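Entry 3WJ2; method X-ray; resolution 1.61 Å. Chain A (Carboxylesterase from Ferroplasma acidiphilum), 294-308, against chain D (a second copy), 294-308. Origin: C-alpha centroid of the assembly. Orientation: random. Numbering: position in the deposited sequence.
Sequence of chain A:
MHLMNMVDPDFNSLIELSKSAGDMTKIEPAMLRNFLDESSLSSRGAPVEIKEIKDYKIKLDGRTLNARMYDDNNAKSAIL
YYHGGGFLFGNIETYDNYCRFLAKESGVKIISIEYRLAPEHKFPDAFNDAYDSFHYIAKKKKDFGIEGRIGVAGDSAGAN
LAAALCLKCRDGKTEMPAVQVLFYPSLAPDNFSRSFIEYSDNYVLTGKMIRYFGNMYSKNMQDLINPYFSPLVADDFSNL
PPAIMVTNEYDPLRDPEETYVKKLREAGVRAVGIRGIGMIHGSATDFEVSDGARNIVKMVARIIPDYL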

# COMPACT_ATOMS: atom_id res chain seq x y z
N ARG A 294 9.43 4.93 22.39
CA ARG A 294 9.78 4.35 23.71
C ARG A 294 8.87 3.19 24.05
O ARG A 294 9.34 2.16 24.57
CB ARG A 294 9.72 5.51 24.74
CG ARG A 294 10.20 5.10 26.14
CD ARG A 294 10.04 6.42 26.99
NE ARG A 294 10.62 6.13 28.32
CZ ARG A 294 11.85 6.47 28.67
NH1 ARG A 294 12.72 7.10 27.88
NH2 ARG A 294 12.22 6.19 29.87
N ASN A 295 7.60 3.33 23.83
CA ASN A 295 6.64 2.27 24.15
C ASN A 295 6.87 1.04 23.25
O ASN A 295 6.77 -0.10 23.74
CB ASN A 295 5.23 2.73 23.93
CG ASN A 295 4.72 3.62 25.07
OD1 ASN A 295 4.09 4.67 24.83
ND2 ASN A 295 4.94 3.17 26.27
N ILE A 296 7.27 1.25 21.98
CA ILE A 296 7.63 0.10 21.16
C ILE A 296 8.83 -0.66 21.67
O ILE A 296 8.80 -1.90 21.70
CB ILE A 296 7.76 0.53 19.65
CG1 ILE A 296 6.37 0.85 19.14
CG2 ILE A 296 8.43 -0.62 18.77
CD1 ILE A 296 6.42 1.65 17.75
N VAL A 297 9.85 0.04 22.10
CA VAL A 297 11.03 -0.61 22.62
C VAL A 297 10.65 -1.31 23.91
O VAL A 297 11.15 -2.43 24.11
CB VAL A 297 12.15 0.45 22.91
CG1 VAL A 297 13.38 -0.21 23.51
CG2 VAL A 297 12.62 1.11 21.65
N LYS A 298 9.87 -0.63 24.77
CA LYS A 298 9.46 -1.33 26.06
C LYS A 298 8.68 -2.59 25.78
O LYS A 298 8.92 -3.59 26.45
CB LYS A 298 8.52 -0.48 26.94
CG LYS A 298 9.19 0.63 27.60
CD LYS A 298 8.13 1.27 28.56
CE LYS A 298 8.58 2.57 29.16
NZ LYS A 298 7.25 3.07 29.69
N MET A 299 7.73 -2.57 24.82
CA MET A 299 6.93 -3.76 24.38
C MET A 299 7.87 -4.94 24.05
O MET A 299 7.73 -6.07 24.57
CB MET A 299 6.09 -3.36 23.12
CG MET A 299 4.85 -2.62 23.39
SD MET A 299 4.16 -2.38 21.64
CE MET A 299 2.64 -1.54 22.07
N VAL A 300 8.87 -4.66 23.21
CA VAL A 300 9.79 -5.68 22.78
C VAL A 300 10.67 -6.13 23.93
O VAL A 300 10.82 -7.38 24.17
CB VAL A 300 10.64 -5.23 21.61
CG1 VAL A 300 11.73 -6.27 21.34
CG2 VAL A 300 9.74 -5.00 20.40
N ALA A 301 11.25 -5.20 24.69
CA ALA A 301 12.18 -5.61 25.76
C ALA A 301 11.45 -6.45 26.81
O ALA A 301 12.08 -7.38 27.35
CB ALA A 301 12.74 -4.32 26.40
N ARG A 302 10.19 -6.14 27.06
CA ARG A 302 9.38 -6.85 28.10
C ARG A 302 8.98 -8.25 27.79
O ARG A 302 8.71 -8.97 28.74
CB ARG A 302 8.23 -5.99 28.65
CG ARG A 302 8.74 -4.74 29.39
CD ARG A 302 7.57 -3.98 29.91
NE ARG A 302 8.18 -2.79 30.53
CZ ARG A 302 7.46 -1.94 31.25
NH1 ARG A 302 6.11 -2.08 31.26
NH2 ARG A 302 8.04 -0.89 31.82
N ILE A 303 9.00 -8.60 26.50
CA ILE A 303 8.80 -9.98 25.99
C ILE A 303 10.07 -10.79 25.82
O ILE A 303 9.98 -12.06 25.73
CB ILE A 303 7.81 -10.14 24.84
CG1 ILE A 303 8.38 -9.62 23.49
CG2 ILE A 303 6.43 -9.59 25.26
CD1 ILE A 303 7.64 -10.22 22.30
N ILE A 304 11.20 -10.13 25.68
CA ILE A 304 12.50 -10.81 25.50
C ILE A 304 12.76 -11.96 26.57
O ILE A 304 13.18 -13.06 26.11
CB ILE A 304 13.67 -9.79 25.53
CG1 ILE A 304 13.73 -9.09 24.16
CG2 ILE A 304 15.02 -10.52 25.73
CD1 ILE A 304 14.86 -8.05 24.04
N PRO A 305 12.51 -11.65 27.87
CA PRO A 305 12.87 -12.71 28.85
C PRO A 305 12.15 -14.01 28.59
O PRO A 305 12.66 -15.05 29.04
CB PRO A 305 12.39 -12.14 30.17
CG PRO A 305 11.66 -10.87 29.96
CD PRO A 305 12.17 -10.41 28.61
N ASP A 306 10.96 -13.99 28.01
CA ASP A 306 10.20 -15.22 27.70
C ASP A 306 10.87 -16.20 26.75
O ASP A 306 10.58 -17.40 26.75
CB ASP A 306 8.81 -14.86 27.24
CG ASP A 306 8.05 -14.14 28.33
OD1 ASP A 306 8.60 -13.38 29.17
OD2 ASP A 306 6.85 -14.39 28.41
N TYR A 307 11.84 -15.74 25.95
CA TYR A 307 12.52 -16.62 25.04
C TYR A 307 13.79 -17.23 25.71
O TYR A 307 14.42 -18.05 25.01
CB TYR A 307 13.04 -15.76 23.87
CG TYR A 307 11.91 -15.28 22.99
CD1 TYR A 307 11.55 -15.96 21.82
CD2 TYR A 307 11.15 -14.12 23.38
CE1 TYR A 307 10.51 -15.55 20.97
CE2 TYR A 307 10.10 -13.69 22.55
CZ TYR A 307 9.77 -14.42 21.39
OH TYR A 307 8.77 -13.93 20.64
N LEU A 308 14.17 -16.75 26.89
CA LEU A 308 15.53 -17.04 27.54
C LEU A 308 15.36 -17.85 28.87
O LEU A 308 14.33 -18.50 28.94
CB LEU A 308 16.35 -15.79 27.82
CG LEU A 308 16.60 -14.87 26.58
CD1 LEU A 308 17.11 -13.50 27.04
CD2 LEU A 308 17.50 -15.54 25.49
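Chain D (294-308) RNIVKMVARIIPDYL

Chain D lays the same stretch of the same protein against chain A. In both copies the residues from 294 to about 303 are helical, continuing a helix that begins earlier in the chain. A:Ile304 to A:Tyr307 form a 3-10 segment. D:Ile304 to D:Tyr307 keep helical phi/psi values without the regular bonds.

The two helices cross steeply. Their N-to-C directions make an angle of 114°, and their axes come within 8.4 Å. The register is centred on equivalent residues. The CA atoms of A:Met299 and D:Met299 lie 4.5 Å apart, and those of A:Arg302 and D:Arg302 lie 6.6 Å apart. The contact therefore repeats itself, each contribution from chain A having a near twin from chain D. Together the two stretches bury 860 Å².

At the crossing the backbones are close, and the methionines meet at their bases. A:Met299 CB is 3.8 Å from D:Met299 CB, and A:Met299 CG is 3.6 Å from D:Met299 O. Both side chains are m at chi1 and then extended, t at chi2 and chi3. Their ends thus reach along the partner helix. A:Met299 CE lies 3.8 Å from D:Ile303 CD1 and 4.2 Å from D:Val300 CG2. In return, D:Met299 CE lies 3.7 Å from A:Ile303 CD1 and 4.0 Å from A:Val300 CG2.

The main bumps are the two isoleucines at 303. D:Ile303 fills a hollow on chain A lined by A:Asn295, A:Lys298, A:Met299 and A:Arg302. Its CA-to-CB bond points sideways, but the end of the side chain comes nearer. D:Ile303 CG2 packs 3.7 Å from A:Lys298 CB. A:Ile303, whose CA-to-CB bond points toward chain D, fills the matching hollow among D:Asn295, D:Lys298, D:Met299 and D:Arg302. A:Ile303 CG2 is 3.8 Å from D:Lys298 CB. Both isoleucines are p at chi1 and t at chi2.

Beside this apolar packing the two arginines start close together, A:Arg302 CB 4.1 Å from D:Arg302 CB, and run off in roughly opposite directions. Each is extended, and each reaches the other's backbone at the edge of its guanidinium. A:Arg302 NH1 donates to D:Arg302 O at 2.7 Å, and D:Arg302 NH1 donates to A:Arg302 O at 2.8 Å. Each guanidinium also pairs with the partner aspartate in a salt bridge. A:Arg302 NH1 is 2.9 Å from D:Asp306 OD1, and A:Arg302 NH2 is 2.9 Å from D:Asp306 OD2. In the reverse direction, D:Arg302 NH1 is 2.8 Å from A:Asp306 OD1, and D:Arg302 NH2 is 2.7 Å from A:Asp306 OD2.

The lysines add a second positive group to each aspartate. A:Lys298 NZ bridges to D:Asp306 OD2 at 3.0 Å, and D:Lys298 NZ to A:Asp306 OD2 at 2.6 Å. The lysines differ at chi3, which is t in A:Lys298 and p in D:Lys298.

The CA-to-CB bonds of the tyrosines point sideways, but their ends come nearer to the partner. D:Tyr307 OH is 3.0 Å from A:Asn295 OD1, and A:Tyr307 OH is 3.1 Å from D:Asn295 OD1.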

# COMPACT_ATOMS: atom_id res chain seq x y z
N ARG D 294 -0.20 -14.10 20.22
CA ARG D 294 0.03 -14.13 21.66
C ARG D 294 1.13 -13.11 22.16
O ARG D 294 0.97 -12.44 23.14
CB ARG D 294 0.38 -15.58 22.10
CG ARG D 294 0.65 -15.66 23.60
CD ARG D 294 1.35 -17.05 23.96
NE ARG D 294 1.10 -17.41 25.33
CZ ARG D 294 -0.02 -18.03 25.78
NH1 ARG D 294 -1.00 -18.39 24.96
NH2 ARG D 294 -0.12 -18.33 27.06
N ASN D 295 2.19 -12.98 21.34
CA ASN D 295 3.27 -12.07 21.67
C ASN D 295 2.79 -10.63 21.52
O ASN D 295 3.27 -9.82 22.35
CB ASN D 295 4.43 -12.31 20.69
CG ASN D 295 5.29 -13.55 21.11
OD1 ASN D 295 5.68 -14.37 20.25
ND2 ASN D 295 5.58 -13.63 22.37
N ILE D 296 1.94 -10.35 20.52
CA ILE D 296 1.38 -8.97 20.42
C ILE D 296 0.55 -8.61 21.66
O ILE D 296 0.72 -7.52 22.24
CB ILE D 296 0.62 -8.80 19.13
CG1 ILE D 296 1.64 -8.83 17.96
CG2 ILE D 296 -0.17 -7.43 19.13
CD1 ILE D 296 0.99 -9.00 16.62
N VAL D 297 -0.30 -9.57 22.06
CA VAL D 297 -1.10 -9.32 23.28
C VAL D 297 -0.22 -9.17 24.49
O VAL D 297 -0.42 -8.26 25.36
CB VAL D 297 -2.18 -10.42 23.45
CG1 VAL D 297 -2.91 -10.21 24.83
CG2 VAL D 297 -3.09 -10.59 22.29
N LYS D 298 0.83 -10.05 24.66
CA LYS D 298 1.77 -9.91 25.77
C LYS D 298 2.50 -8.56 25.77
O LYS D 298 2.64 -7.93 26.82
CB LYS D 298 2.89 -11.00 25.78
CG LYS D 298 2.28 -12.41 25.89
CD LYS D 298 3.36 -13.45 25.56
CE LYS D 298 4.49 -13.34 26.46
NZ LYS D 298 5.25 -14.68 26.38
N MET D 299 2.89 -8.04 24.58
CA MET D 299 3.57 -6.76 24.43
C MET D 299 2.67 -5.66 24.98
O MET D 299 3.14 -4.79 25.73
CB MET D 299 3.89 -6.45 22.92
CG MET D 299 5.02 -7.24 22.41
SD MET D 299 5.00 -6.64 20.57
CE MET D 299 6.50 -7.41 20.15
N VAL D 300 1.42 -5.67 24.60
CA VAL D 300 0.51 -4.59 25.04
C VAL D 300 0.21 -4.73 26.54
O VAL D 300 0.29 -3.77 27.30
CB VAL D 300 -0.76 -4.62 24.23
CG1 VAL D 300 -1.87 -3.74 24.77
CG2 VAL D 300 -0.48 -4.20 22.73
N ALA D 301 -0.12 -5.96 26.93
CA ALA D 301 -0.46 -6.09 28.38
C ALA D 301 0.68 -5.70 29.31
O ALA D 301 0.44 -5.07 30.37
CB ALA D 301 -0.97 -7.55 28.62
N ARG D 302 1.93 -5.93 28.92
CA ARG D 302 3.07 -5.65 29.73
C ARG D 302 3.41 -4.20 29.88
O ARG D 302 4.09 -3.81 30.80
CB ARG D 302 4.26 -6.53 29.35
CG ARG D 302 3.97 -8.01 29.66
CD ARG D 302 5.18 -8.90 29.34
NE ARG D 302 4.82 -10.31 29.56
CZ ARG D 302 5.64 -11.34 29.38
NH1 ARG D 302 6.90 -11.14 29.05
NH2 ARG D 302 5.24 -12.58 29.60
N ILE D 303 2.92 -3.35 28.96
CA ILE D 303 3.11 -1.88 29.12
C ILE D 303 1.92 -1.14 29.74
O ILE D 303 2.10 0.00 30.12
CB ILE D 303 3.58 -1.15 27.81
CG1 ILE D 303 2.52 -1.18 26.73
CG2 ILE D 303 5.01 -1.71 27.40
CD1 ILE D 303 2.87 -0.10 25.59
N ILE D 304 0.74 -1.74 29.70
CA ILE D 304 -0.46 -1.18 30.35
C ILE D 304 -0.18 -0.62 31.76
O ILE D 304 -0.56 0.50 32.08
CB ILE D 304 -1.59 -2.20 30.44
CG1 ILE D 304 -2.26 -2.38 29.03
CG2 ILE D 304 -2.67 -1.86 31.56
CD1 ILE D 304 -3.35 -3.50 28.94
N PRO D 305 0.55 -1.36 32.60
CA PRO D 305 0.67 -0.77 33.97
C PRO D 305 1.35 0.60 34.10
O PRO D 305 1.12 1.34 35.06
CB PRO D 305 1.45 -1.87 34.75
CG PRO D 305 2.00 -2.77 33.69
CD PRO D 305 0.96 -2.77 32.59
N ASP D 306 2.22 0.94 33.13
CA ASP D 306 2.94 2.14 33.09
C ASP D 306 1.98 3.33 32.95
O ASP D 306 2.40 4.47 33.29
CB ASP D 306 3.93 2.04 31.93
CG ASP D 306 5.05 1.04 32.22
OD1 ASP D 306 4.77 -0.03 32.76
OD2 ASP D 306 6.21 1.35 31.96
N TYR D 307 0.75 3.08 32.53
CA TYR D 307 -0.27 4.14 32.28
C TYR D 307 -1.19 4.28 33.51
O TYR D 307 -2.04 5.18 33.52
CB TYR D 307 -1.21 3.82 31.13
CG TYR D 307 -0.50 3.84 29.78
CD1 TYR D 307 -0.61 4.97 28.99
CD2 TYR D 307 0.20 2.73 29.32
CE1 TYR D 307 0.05 5.00 27.74
CE2 TYR D 307 0.91 2.76 28.06
CZ TYR D 307 0.76 3.88 27.28
OH TYR D 307 1.43 3.89 26.03
N LEU D 308 -1.01 3.42 34.50
CA LEU D 308 -2.02 3.34 35.62
C LEU D 308 -1.50 3.72 37.03
O LEU D 308 -0.31 4.07 37.17
CB LEU D 308 -2.63 1.96 35.64
CG LEU D 308 -3.49 1.66 34.44
CD1 LEU D 308 -3.91 0.20 34.50
CD2 LEU D 308 -4.75 2.51 34.25